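Local atomic coordinates of malonyl-CoA-[acyl-carrier-protein] transacylase (Coxiella burnetii, PDB entry 3TQE), a protein that probably transfers the malonyl group of malonyl-CoA to holo-acyl carrier protein, releasing CoA, a step that supplies malonyl-ACP to fatty acid synthesis. Residues Y100-C105 against V230-N235; D226-P231 against N245-A250; A9-G14 against E263-I268; P68-A73 against H95-Y100. All coordinates share one frame; numbering follows the deposited sequence.

Contact 1. Residues Y100-C105 against V230-N235; sequences YAALVC and VPVIHN
V232 is the central side chain here, its two methyl branches meeting helix 97-105 at different points. CG1 comes up to the methyl of A102, with 3.9 Å between V232 CG1 and A102 CB, while CG2 lies against the backbone of the same residue, 3.9 Å from V232 CG2 to A102 O. A first torsion of 172° sets CG1 anti to the backbone N and turns CG2 to the N side, so that the fork straddles A102. L103 crosses V232 at about a right angle and touches it through one branch, L103 CD2 lying 4.2 Å from V232 CG2. Its other methyl, CD1, meets the imidazole of H234 obliquely, 4.3 Å from L103 CD1 to H234 CE1. The ring of H234 is held through ND1 by a hydrogen bond to E99 OE2, one turn before L103; E99 OE1 accepts from the backbone N of N235. All four residues are buried, and the contact is entirely van der Waals. Backbone bonds from P231 and I233 to M92 run this loop beside strand 91-94, the edge of the parallel sheet. Helix 97-105 thus packs on a loop bordering the sheet, near the probable nucleophile elbow of an alpha/beta-hydrolase-like acyltransferase fold.

Contact 2. Residues D226-P231 against N245-A250; sequences DSPKVP and NIIRGA. With GLY (glycine), chain C.
I247 reaches its CD1 methyl to the CD-CG edge of the P228 ring, joining helix 244-254 to the loop that follows helix 210-220 in the acyl transferase domain. The apolar part is small: I247 CD1 sits 3.8 Å from P228 CD and almost as near to CG. In I247, CG1 lies beside the backbone N, and a second torsion of 169° extends CD1 from it to the loop. L103 of helix 97-105 touches both residues.

The polar part belongs to R248 and a bound glycine. The arginine chain runs extended from CG to NE, and its guanidinium takes the carboxylate at its edge, with the carboxylate carbon in the guanidinium plane, by two bonds side by side. R248 NH1 donates to glycine OXT at 2.9 Å. R248 NH2 donates to glycine O at 2.8 Å. Both bonds are fairly straight, 158° and 159°. Such a two-pronged pairing fixes the rotation of both flat groups. NE also donates to the carbonyl of I220, at the end of helix 210-220, and NH2 to that of I223 just after it. Within the helix, R248 NH1 also donates to N245 OD1 at 2.8 Å, reaching that oxygen from above its carbonyl plane.

Contact 3. Residues A9-G14 against E263-I268; sequences AFVFPG and ETIKYI
A9 and V11, alternate residues of strand 9-12, turn their side chains to helix 261-270 and meet I268 and I265 one to one. The closer pair is A9 with I268, where 4.0 Å separates A9 CB from I268 CG2. In I268 a first torsion of -69° leaves CG2 anti to the backbone N, and it is this short branch that touches the alanine. At the small A9 the strand and helix come nearest, 7.7 Å between the CA atoms of A9 and I268. Toward V11 the two backbones diverge, to 9.5 Å between the CA atoms of V11 and I265, and longer side chains cover the distance. I265 does so with its delta methyl: its CB leaves the helix neither toward the strand nor away from it, but torsions of -62° and -55° fold the chain back until I265 CD1 lies 4.4 Å from V11 CG1.

This is helix-on-sheet packing in an alpha/beta fold, since strand 9-12 lies between strands 91-94 and 275-278 of the parallel sheet and helix 261-270 covers one of its faces. F276 of the neighbouring strand also touches A9, V11 and I268, so the helix rests on two strands together. F10, between the two contact residues, points to the other face, where its ring meets W81 edge-to-face. Beside V11 and I265, I289 of helix 284-292 touches both.

Contact 4. Residues P68-A73 against H95-Y100; sequences PALLTA and HSLGEY. With GLY (glycine), chain B.
L97 and L70 carry one half of this contact, L71 and Y100 the other. The side chains of L70 and L97 cross at about a right angle, and L97 CD2 settles 3.8 Å from L70 CB, with the CD1 branch of L70 a little farther off. CG anti to the backbone N (chi1 175°) brings L97 CD2 to helix 63-83. L71 works with a single methyl: its CB starts out across the direction of helix 97-105, but a first torsion of 171° swings the chain back to that helix, where L71 CD1 lies 3.8 Å from the backbone C of Y100 and rests on the helix backbone more than on the tyrosine side chain. The backbones come close between these pairs, 6.8 Å from CA of L71 to CA of G98.

The turn from strand 91-94 into helix 97-105, with its G94-x-S96-x-G98 pattern, is consistent with a nucleophile elbow. S96, the predicted nucleophile, has the positive phi of 58° usual for that position, and G98 follows in the tight turn. S96 OG is hydrogen-bonded to H205, the predicted partner in catalysis, and to R121. A glycine bound in the pocket is hydrogen-bonded to R121 and S204; its modelled approach to S96 is too close to interpret.

Farther out, H95 NE2 bonds to N166 and the carbonyl of S96 accepts from Q254. On helix 63-83 itself, T72 OG1 donates to P68 O at 2.7 Å, while T72 N reaches the same oxygen from the opposite face of its carbonyl plane.

Overall arrangement
Along the chain contact 4 closes first, joining helix 63-83 to the start of helix 97-105; contacts 1 and 2 follow, and contact 3 brackets them all by pairing strand 9-12 with helix 261-270 late in the chain. Contacts 1 and 4 share Y100 and helix 97-105, with centres about 10 Å apart; contact 2, about 8 Å from contact 1 between centres, continues through V230 and P231 to the outer glycine site. F12 of contact 3 packs under A101, A102 and C105, and its carbonyl bonds to H95 of contact 4. The parallel sheet has helix 97-105 on one face and helix 261-270 on the other, with S96 just after the C-terminal end of strand 91-94.

Contact 1. Residues Y100-C105 against V230-N235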
loop_
_atom_site.group_PDB
_atom_site.type_symbol
_atom_site.label_atom_id
_atom_site.label_comp_id
_atom_site.label_asym_id
_atom_site.label_seq_id
_atom_site.Cartn_x
_atom_site.Cartn_y
_atom_site.Cartn_z
ATOM N N TYR A 100 4.148 -5.303 1.624
ATOM C CA TYR A 100 4.878 -6.442 1.098
ATOM C C TYR A 100 6.028 -5.982 0.263
ATOM O O TYR A 100 7.078 -6.621 0.264
ATOM C CB TYR A 100 3.984 -7.354 0.276
ATOM C CG TYR A 100 2.978 -8.070 1.146
ATOM C CD1 TYR A 100 3.232 -9.346 1.585
ATOM C CD2 TYR A 100 1.799 -7.453 1.568
ATOM C CE1 TYR A 100 2.345 -10.009 2.403
ATOM C CE2 TYR A 100 0.907 -8.103 2.434
ATOM C CZ TYR A 100 1.177 -9.398 2.806
ATOM O OH TYR A 100 0.314 -10.045 3.644
ATOM N N ALA A 101 5.820 -4.926 -0.519
ATOM C CA ALA A 101 6.916 -4.399 -1.285
ATOM C C ALA A 101 8.015 -3.911 -0.376
ATOM O O ALA A 101 9.181 -4.164 -0.634
ATOM C CB ALA A 101 6.445 -3.271 -2.204
ATOM N N ALA A 102 7.653 -3.234 0.702
ATOM C CA ALA A 102 8.650 -2.734 1.660
ATOM C C ALA A 102 9.440 -3.911 2.221
ATOM O O ALA A 102 10.657 -3.873 2.330
ATOM C CB ALA A 102 7.977 -1.960 2.747
ATOM N N LEU A 103 8.753 -4.993 2.556
ATOM C CA LEU A 103 9.430 -6.136 3.101
ATOM C C LEU A 103 10.330 -6.856 2.122
ATOM O O LEU A 103 11.386 -7.349 2.495
ATOM C CB LEU A 103 8.437 -7.117 3.704
ATOM C CG LEU A 103 7.786 -6.649 4.993
ATOM C CD1 LEU A 103 6.594 -7.527 5.294
ATOM C CD2 LEU A 103 8.806 -6.625 6.153
ATOM N N VAL A 104 9.947 -6.881 0.862
ATOM C CA VAL A 104 10.832 -7.401 -0.161
ATOM C C VAL A 104 12.070 -6.529 -0.300
ATOM O O VAL A 104 13.215 -7.005 -0.308
ATOM C CB VAL A 104 10.120 -7.554 -1.526
ATOM C CG1 VAL A 104 11.156 -7.844 -2.621
ATOM C CG2 VAL A 104 9.094 -8.641 -1.459
ATOM N N CYS A 105 11.872 -5.226 -0.357
ATOM C CA CYS A 105 12.984 -4.319 -0.572
ATOM C C CYS A 105 13.892 -4.195 0.644
ATOM O O CYS A 105 15.082 -3.963 0.500
ATOM C CB CYS A 105 12.447 -2.984 -1.018
ATOM S SG CYS A 105 11.622 -3.094 -2.621
ATOM N N VAL A 230 16.323 -2.791 6.650
ATOM C CA VAL A 230 15.915 -1.413 6.798
ATOM C C VAL A 230 14.602 -1.526 7.566
ATOM O O VAL A 230 13.813 -2.436 7.294
ATOM C CB VAL A 230 15.623 -0.761 5.421
ATOM C CG1 VAL A 230 14.995 0.619 5.571
ATOM C CG2 VAL A 230 16.901 -0.713 4.547
ATOM N N PRO A 231 14.380 -0.654 8.541
ATOM C CA PRO A 231 13.156 -0.744 9.304
ATOM C C PRO A 231 11.941 -0.517 8.435
ATOM O O PRO A 231 11.929 0.407 7.641
ATOM C CB PRO A 231 13.269 0.367 10.334
ATOM C CG PRO A 231 14.597 0.879 10.237
ATOM C CD PRO A 231 15.282 0.394 9.035
ATOM N N VAL A 232 10.956 -1.389 8.587
ATOM C CA VAL A 232 9.690 -1.281 7.896
ATOM C C VAL A 232 8.623 -1.033 8.947
ATOM O O VAL A 232 8.444 -1.850 9.856
ATOM C CB VAL A 232 9.374 -2.555 7.122
ATOM C CG1 VAL A 232 7.961 -2.471 6.578
ATOM C CG2 VAL A 232 10.411 -2.784 6.025
ATOM N N ILE A 233 7.956 0.105 8.872
ATOM C CA ILE A 233 6.935 0.452 9.836
ATOM C C ILE A 233 5.631 -0.167 9.380
ATOM O O ILE A 233 5.086 0.207 8.352
ATOM C CB ILE A 233 6.770 1.973 9.959
ATOM C CG1 ILE A 233 8.076 2.655 10.294
ATOM C CG2 ILE A 233 5.672 2.316 10.980
ATOM C CD1 ILE A 233 8.748 2.130 11.435
ATOM N N HIS A 234 5.109 -1.095 10.168
ATOM C CA HIS A 234 3.884 -1.798 9.803
ATOM C C HIS A 234 2.633 -0.974 10.008
ATOM O O HIS A 234 2.509 -0.211 10.944
ATOM C CB HIS A 234 3.784 -3.072 10.612
ATOM C CG HIS A 234 4.791 -4.084 10.221
ATOM N ND1 HIS A 234 4.564 -4.995 9.210
ATOM C CD2 HIS A 234 6.059 -4.293 10.648
ATOM C CE1 HIS A 234 5.646 -5.747 9.059
ATOM N NE2 HIS A 234 6.564 -5.342 9.920
ATOM N N ASN A 235 1.690 -1.213 9.125
ATOM C CA ASN A 235 0.427 -0.504 9.102
ATOM C C ASN A 235 -0.399 -0.705 10.334
ATOM O O ASN A 235 -1.170 0.177 10.706
ATOM C CB ASN A 235 -0.426 -1.004 7.942
ATOM C CG ASN A 235 0.073 -0.582 6.586
ATOM O OD1 ASN A 235 0.928 0.325 6.402
ATOM N ND2 ASN A 235 -0.514 -1.209 5.602
#

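Contact 2. Residues D226-P231 against N245-A250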
loop_
_atom_site.group_PDB
_atom_site.type_symbol
_atom_site.label_atom_id
_atom_site.label_comp_id
_atom_site.label_asym_id
_atom_site.label_seq_id
_atom_site.Cartn_x
_atom_site.Cartn_y
_atom_site.Cartn_z
ATOM N N ASP A 226 13.196 -13.268 6.674
ATOM C CA ASP A 226 14.427 -12.816 7.286
ATOM C C ASP A 226 14.206 -11.497 8.005
ATOM O O ASP A 226 13.201 -10.818 7.786
ATOM C CB ASP A 226 15.495 -12.659 6.227
ATOM C CG ASP A 226 15.998 -13.985 5.690
ATOM O OD1 ASP A 226 15.776 -15.027 6.331
ATOM O OD2 ASP A 226 16.653 -13.969 4.622
ATOM N N SER A 227 15.133 -11.099 8.867
ATOM C CA SER A 227 14.950 -9.835 9.555
ATOM C C SER A 227 15.159 -8.730 8.518
ATOM O O SER A 227 16.110 -8.799 7.751
ATOM C CB SER A 227 15.900 -9.651 10.746
ATOM O OG SER A 227 15.448 -10.392 11.857
ATOM N N PRO A 228 14.278 -7.728 8.503
ATOM C CA PRO A 228 14.469 -6.639 7.573
ATOM C C PRO A 228 15.778 -5.927 7.842
ATOM O O PRO A 228 16.155 -5.730 8.994
ATOM C CB PRO A 228 13.261 -5.712 7.853
ATOM C CG PRO A 228 12.241 -6.600 8.460
ATOM C CD PRO A 228 13.051 -7.535 9.291
ATOM N N LYS A 229 16.433 -5.490 6.781
ATOM C CA LYS A 229 17.698 -4.777 6.873
ATOM C C LYS A 229 17.534 -3.257 6.902
ATOM O O LYS A 229 18.490 -2.513 7.130
ATOM C CB LYS A 229 18.564 -5.199 5.696
ATOM C CG LYS A 229 18.939 -6.659 5.749
ATOM C CD LYS A 229 20.009 -6.981 4.740
ATOM C CE LYS A 229 20.356 -8.462 4.753
ATOM N NZ LYS A 229 20.467 -9.039 6.131
ATOM N N VAL A 230 16.323 -2.791 6.650
ATOM C CA VAL A 230 15.915 -1.413 6.798
ATOM C C VAL A 230 14.602 -1.526 7.566
ATOM O O VAL A 230 13.813 -2.436 7.294
ATOM C CB VAL A 230 15.623 -0.761 5.421
ATOM C CG1 VAL A 230 14.995 0.619 5.571
ATOM C CG2 VAL A 230 16.901 -0.713 4.547
ATOM N N PRO A 231 14.380 -0.654 8.541
ATOM C CA PRO A 231 13.156 -0.744 9.304
ATOM C C PRO A 231 11.941 -0.517 8.435
ATOM O O PRO A 231 11.929 0.407 7.641
ATOM C CB PRO A 231 13.269 0.367 10.334
ATOM C CG PRO A 231 14.597 0.879 10.237
ATOM C CD PRO A 231 15.282 0.394 9.035
ATOM N N ASN A 245 8.003 -14.265 13.246
ATOM C CA ASN A 245 6.618 -14.561 13.594
ATOM C C ASN A 245 5.844 -13.317 13.966
ATOM O O ASN A 245 4.627 -13.265 13.831
ATOM C CB ASN A 245 6.537 -15.595 14.704
ATOM C CG ASN A 245 6.791 -16.979 14.208
ATOM O OD1 ASN A 245 6.429 -17.333 13.080
ATOM N ND2 ASN A 245 7.358 -17.803 15.075
ATOM N N ILE A 246 6.544 -12.292 14.428
ATOM C CA ILE A 246 5.890 -11.032 14.728
ATOM C C ILE A 246 5.528 -10.337 13.414
ATOM O O ILE A 246 4.449 -9.784 13.280
ATOM C CB ILE A 246 6.762 -10.140 15.631
ATOM C CG1 ILE A 246 7.142 -10.864 16.917
ATOM C CG2 ILE A 246 6.053 -8.861 15.978
ATOM C CD1 ILE A 246 6.008 -11.376 17.705
ATOM N N ILE A 247 6.418 -10.399 12.432
ATOM C CA ILE A 247 6.088 -9.906 11.108
ATOM C C ILE A 247 4.900 -10.660 10.530
ATOM O O ILE A 247 3.985 -10.040 9.984
ATOM C CB ILE A 247 7.320 -9.981 10.195
ATOM C CG1 ILE A 247 8.374 -9.018 10.688
ATOM C CG2 ILE A 247 6.916 -9.679 8.730
ATOM C CD1 ILE A 247 9.734 -9.179 10.023
ATOM N N ARG A 248 4.882 -11.987 10.657
ATOM C CA ARG A 248 3.730 -12.740 10.185
ATOM C C ARG A 248 2.465 -12.247 10.846
ATOM O O ARG A 248 1.459 -12.031 10.185
ATOM C CB ARG A 248 3.871 -14.219 10.479
ATOM C CG ARG A 248 4.946 -14.905 9.696
ATOM C CD ARG A 248 4.931 -16.417 9.910
ATOM N NE ARG A 248 5.921 -16.995 9.006
ATOM C CZ ARG A 248 7.190 -17.240 9.318
ATOM N NH1 ARG A 248 7.650 -17.056 10.555
ATOM N NH2 ARG A 248 8.007 -17.703 8.404
ATOM N N GLY A 249 2.485 -12.091 12.165
ATOM C CA GLY A 249 1.317 -11.604 12.856
ATOM C C GLY A 249 0.856 -10.256 12.341
ATOM O O GLY A 249 -0.348 -10.019 12.219
ATOM N N ALA A 250 1.808 -9.363 12.078
ATOM C CA ALA A 250 1.478 -8.038 11.616
ATOM C C ALA A 250 0.816 -8.068 10.251
ATOM O O ALA A 250 -0.117 -7.320 9.990
ATOM C CB ALA A 250 2.716 -7.170 11.592
HETATM N N GLY C . 13.381 -17.312 8.862
HETATM C CA GLY C . 12.597 -17.649 10.095
HETATM C C GLY C . 11.143 -17.885 9.762
HETATM O O GLY C . 10.788 -17.797 8.567
HETATM O OXT GLY C . 10.308 -18.145 10.675
#

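Contact 3. Residues A9-G14 against E263-I268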
loop_
_atom_site.group_PDB
_atom_site.type_symbol
_atom_site.label_atom_id
_atom_site.label_comp_id
_atom_site.label_asym_id
_atom_site.label_seq_id
_atom_site.Cartn_x
_atom_site.Cartn_y
_atom_site.Cartn_z
ATOM N N ALA A 9 12.681 8.473 3.618
ATOM C CA ALA A 9 11.897 7.278 3.730
ATOM C C ALA A 9 11.411 6.888 2.352
ATOM O O ALA A 9 11.183 7.753 1.513
ATOM C CB ALA A 9 10.700 7.562 4.616
ATOM N N PHE A 10 11.299 5.591 2.120
ATOM C CA PHE A 10 10.577 5.096 0.976
ATOM C C PHE A 10 9.189 4.686 1.395
ATOM O O PHE A 10 8.999 4.002 2.395
ATOM C CB PHE A 10 11.264 3.861 0.384
ATOM C CG PHE A 10 12.226 4.159 -0.694
ATOM C CD1 PHE A 10 12.961 5.321 -0.718
ATOM C CD2 PHE A 10 12.360 3.284 -1.706
ATOM C CE1 PHE A 10 13.818 5.573 -1.753
ATOM C CE2 PHE A 10 13.250 3.547 -2.742
ATOM C CZ PHE A 10 13.971 4.680 -2.740
ATOM N N VAL A 11 8.216 5.121 0.621
ATOM C CA VAL A 11 6.844 4.737 0.806
ATOM C C VAL A 11 6.333 4.027 -0.421
ATOM O O VAL A 11 6.546 4.464 -1.545
ATOM C CB VAL A 11 5.926 5.915 1.225
ATOM C CG1 VAL A 11 6.368 6.416 2.602
ATOM C CG2 VAL A 11 5.891 7.068 0.205
ATOM N N PHE A 12 5.697 2.886 -0.202
ATOM C CA PHE A 12 5.326 1.991 -1.274
ATOM C C PHE A 12 3.831 1.968 -1.444
ATOM O O PHE A 12 3.109 1.618 -0.516
ATOM C CB PHE A 12 5.802 0.577 -0.957
ATOM C CG PHE A 12 7.289 0.443 -0.904
ATOM C CD1 PHE A 12 8.006 0.057 -2.010
ATOM C CD2 PHE A 12 7.974 0.746 0.244
ATOM C CE1 PHE A 12 9.373 -0.094 -1.962
ATOM C CE2 PHE A 12 9.331 0.606 0.289
ATOM C CZ PHE A 12 10.024 0.160 -0.806
ATOM N N PRO A 13 3.359 2.327 -2.624
ATOM C CA PRO A 13 1.948 2.333 -2.832
ATOM C C PRO A 13 1.320 0.973 -3.020
ATOM O O PRO A 13 1.972 0.004 -3.371
ATOM C CB PRO A 13 1.786 3.142 -4.093
ATOM C CG PRO A 13 2.969 3.093 -4.746
ATOM C CD PRO A 13 4.067 2.905 -3.757
ATOM N N GLY A 14 0.032 0.948 -2.768
ATOM C CA GLY A 14 -0.797 -0.230 -2.929
ATOM C C GLY A 14 -1.955 0.022 -3.865
ATOM O O GLY A 14 -1.882 0.855 -4.758
ATOM N N GLU A 263 -0.593 7.955 11.214
ATOM C CA GLU A 263 0.310 7.760 12.337
ATOM C C GLU A 263 1.689 7.327 11.862
ATOM O O GLU A 263 2.696 7.676 12.466
ATOM C CB GLU A 263 -0.244 6.725 13.305
ATOM C CG GLU A 263 -1.359 7.231 14.134
ATOM C CD GLU A 263 -2.108 6.112 14.808
ATOM O OE1 GLU A 263 -2.903 5.428 14.113
ATOM O OE2 GLU A 263 -1.896 5.918 16.023
ATOM N N THR A 264 1.739 6.540 10.805
ATOM C CA THR A 264 3.023 6.117 10.228
ATOM C C THR A 264 3.808 7.323 9.741
ATOM O O THR A 264 5.001 7.454 10.042
ATOM C CB THR A 264 2.810 5.137 9.086
ATOM O OG1 THR A 264 2.208 3.961 9.622
ATOM C CG2 THR A 264 4.114 4.793 8.409
ATOM N N ILE A 265 3.159 8.205 9.006
ATOM C CA ILE A 265 3.843 9.375 8.476
ATOM C C ILE A 265 4.259 10.281 9.625
ATOM O O ILE A 265 5.369 10.807 9.624
ATOM C CB ILE A 265 2.984 10.108 7.457
ATOM C CG1 ILE A 265 2.693 9.208 6.254
ATOM C CG2 ILE A 265 3.602 11.421 7.048
ATOM C CD1 ILE A 265 3.895 8.616 5.559
ATOM N N LYS A 266 3.397 10.436 10.612
ATOM C CA LYS A 266 3.746 11.261 11.758
ATOM C C LYS A 266 4.944 10.675 12.520
ATOM O O LYS A 266 5.826 11.419 12.960
ATOM C CB LYS A 266 2.547 11.416 12.669
ATOM C CG LYS A 266 1.536 12.382 12.057
ATOM C CD LYS A 266 0.339 12.577 12.915
ATOM C CE LYS A 266 -0.542 13.673 12.338
ATOM N NZ LYS A 266 -1.520 14.136 13.346
ATOM N N TYR A 267 5.008 9.354 12.628
ATOM C CA TYR A 267 6.114 8.665 13.297
ATOM C C TYR A 267 7.393 8.963 12.558
ATOM O O TYR A 267 8.411 9.287 13.165
ATOM C CB TYR A 267 5.871 7.161 13.338
ATOM C CG TYR A 267 6.910 6.310 14.013
ATOM C CD1 TYR A 267 6.643 5.732 15.256
ATOM C CD2 TYR A 267 8.109 6.017 13.412
ATOM C CE1 TYR A 267 7.564 4.923 15.895
ATOM C CE2 TYR A 267 9.070 5.215 14.075
ATOM C CZ TYR A 267 8.783 4.682 15.306
ATOM O OH TYR A 267 9.670 3.857 15.967
ATOM N N ILE A 268 7.347 8.883 11.238
ATOM C CA ILE A 268 8.542 9.068 10.421
ATOM C C ILE A 268 9.017 10.524 10.547
ATOM O O ILE A 268 10.201 10.796 10.737
ATOM C CB ILE A 268 8.274 8.670 8.969
ATOM C CG1 ILE A 268 8.095 7.154 8.902
ATOM C CG2 ILE A 268 9.377 9.150 8.048
ATOM C CD1 ILE A 268 7.527 6.617 7.586
#

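Contact 4. Residues P68-A73 against H95-Y100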
loop_
_atom_site.group_PDB
_atom_site.type_symbol
_atom_site.label_atom_id
_atom_site.label_comp_id
_atom_site.label_asym_id
_atom_site.label_seq_id
_atom_site.Cartn_x
_atom_site.Cartn_y
_atom_site.Cartn_z
ATOM N N PRO A 68 -0.213 -8.569 -7.321
ATOM C CA PRO A 68 1.113 -8.881 -7.840
ATOM C C PRO A 68 1.635 -7.817 -8.813
ATOM O O PRO A 68 2.832 -7.589 -8.865
ATOM C CB PRO A 68 0.940 -10.240 -8.524
ATOM C CG PRO A 68 -0.505 -10.415 -8.677
ATOM C CD PRO A 68 -1.182 -9.631 -7.607
ATOM N N ALA A 69 0.755 -7.153 -9.551
ATOM C CA ALA A 69 1.170 -6.115 -10.484
ATOM C C ALA A 69 1.847 -4.989 -9.720
ATOM O O ALA A 69 2.904 -4.514 -10.102
ATOM C CB ALA A 69 -0.010 -5.586 -11.249
ATOM N N LEU A 70 1.206 -4.546 -8.645
ATOM C CA LEU A 70 1.745 -3.418 -7.898
ATOM C C LEU A 70 2.966 -3.806 -7.098
ATOM O O LEU A 70 3.927 -3.036 -6.982
ATOM C CB LEU A 70 0.692 -2.838 -7.002
ATOM C CG LEU A 70 -0.264 -1.932 -7.742
ATOM C CD1 LEU A 70 -1.380 -1.557 -6.773
ATOM C CD2 LEU A 70 0.441 -0.685 -8.308
ATOM N N LEU A 71 2.972 -5.007 -6.528
ATOM C CA LEU A 71 4.174 -5.437 -5.831
ATOM C C LEU A 71 5.354 -5.416 -6.793
ATOM O O LEU A 71 6.449 -4.933 -6.477
ATOM C CB LEU A 71 3.995 -6.832 -5.243
ATOM C CG LEU A 71 5.250 -7.459 -4.680
ATOM C CD1 LEU A 71 5.676 -6.680 -3.464
ATOM C CD2 LEU A 71 5.040 -8.938 -4.388
ATOM N N THR A 72 5.133 -5.925 -7.989
ATOM C CA THR A 72 6.189 -6.024 -8.996
ATOM C C THR A 72 6.630 -4.634 -9.441
ATOM O O THR A 72 7.813 -4.377 -9.556
ATOM C CB THR A 72 5.717 -6.898 -10.158
ATOM O OG1 THR A 72 5.385 -8.186 -9.661
ATOM C CG2 THR A 72 6.811 -7.046 -11.211
ATOM N N ALA A 73 5.679 -3.751 -9.665
ATOM C CA ALA A 73 5.997 -2.380 -10.072
ATOM C C ALA A 73 6.813 -1.677 -8.992
ATOM O O ALA A 73 7.812 -1.028 -9.278
ATOM C CB ALA A 73 4.739 -1.604 -10.360
ATOM N N HIS A 95 1.687 1.082 1.945
ATOM C CA HIS A 95 0.282 1.197 2.255
ATOM C C HIS A 95 -0.401 -0.094 1.821
ATOM O O HIS A 95 -0.520 -0.373 0.642
ATOM C CB HIS A 95 -0.259 2.444 1.590
ATOM C CG HIS A 95 -1.628 2.842 2.037
ATOM N ND1 HIS A 95 -2.752 2.077 1.796
ATOM C CD2 HIS A 95 -2.050 3.950 2.681
ATOM C CE1 HIS A 95 -3.811 2.700 2.293
ATOM N NE2 HIS A 95 -3.411 3.839 2.838
ATOM N N SER A 96 -0.815 -0.890 2.816
ATOM C CA SER A 96 -1.487 -2.202 2.622
ATOM C C SER A 96 -0.654 -3.199 1.798
ATOM O O SER A 96 0.305 -3.752 2.284
ATOM C CB SER A 96 -2.919 -1.997 2.120
ATOM O OG SER A 96 -3.635 -3.235 2.143
ATOM N N LEU A 97 -0.987 -3.413 0.542
ATOM C CA LEU A 97 -0.175 -4.221 -0.301
ATOM C C LEU A 97 1.260 -3.704 -0.321
ATOM O O LEU A 97 2.215 -4.485 -0.402
ATOM C CB LEU A 97 -0.746 -4.209 -1.704
ATOM C CG LEU A 97 0.010 -4.897 -2.803
ATOM C CD1 LEU A 97 0.282 -6.382 -2.460
ATOM C CD2 LEU A 97 -0.803 -4.632 -4.022
ATOM N N GLY A 98 1.433 -2.396 -0.229
ATOM C CA GLY A 98 2.748 -1.824 -0.265
ATOM C C GLY A 98 3.655 -2.317 0.825
ATOM O O GLY A 98 4.863 -2.275 0.700
ATOM N N GLU A 99 3.084 -2.784 1.920
ATOM C CA GLU A 99 3.902 -3.291 2.990
ATOM C C GLU A 99 4.704 -4.517 2.548
ATOM O O GLU A 99 5.828 -4.709 2.987
ATOM C CB GLU A 99 2.982 -3.600 4.166
ATOM C CG GLU A 99 3.683 -4.064 5.397
ATOM C CD GLU A 99 2.840 -3.741 6.638
ATOM O OE1 GLU A 99 2.411 -2.557 6.782
ATOM O OE2 GLU A 99 2.629 -4.669 7.455
ATOM N N TYR A 100 4.148 -5.303 1.624
ATOM C CA TYR A 100 4.878 -6.442 1.098
ATOM C C TYR A 100 6.028 -5.982 0.263
ATOM O O TYR A 100 7.078 -6.621 0.264
ATOM C CB TYR A 100 3.984 -7.354 0.276
ATOM C CG TYR A 100 2.978 -8.070 1.146
ATOM C CD1 TYR A 100 3.232 -9.346 1.585
ATOM C CD2 TYR A 100 1.799 -7.453 1.568
ATOM C CE1 TYR A 100 2.345 -10.009 2.403
ATOM C CE2 TYR A 100 0.907 -8.103 2.434
ATOM C CZ TYR A 100 1.177 -9.398 2.806
ATOM O OH TYR A 100 0.314 -10.045 3.644
HETATM N N GLY B . -6.869 -1.499 0.669
HETATM C CA GLY B . -6.117 -2.265 -0.377
HETATM C C GLY B . -5.617 -3.609 0.122
HETATM O O GLY B . -4.665 -4.223 -0.402
HETATM O OXT GLY B . -6.154 -4.114 1.093
#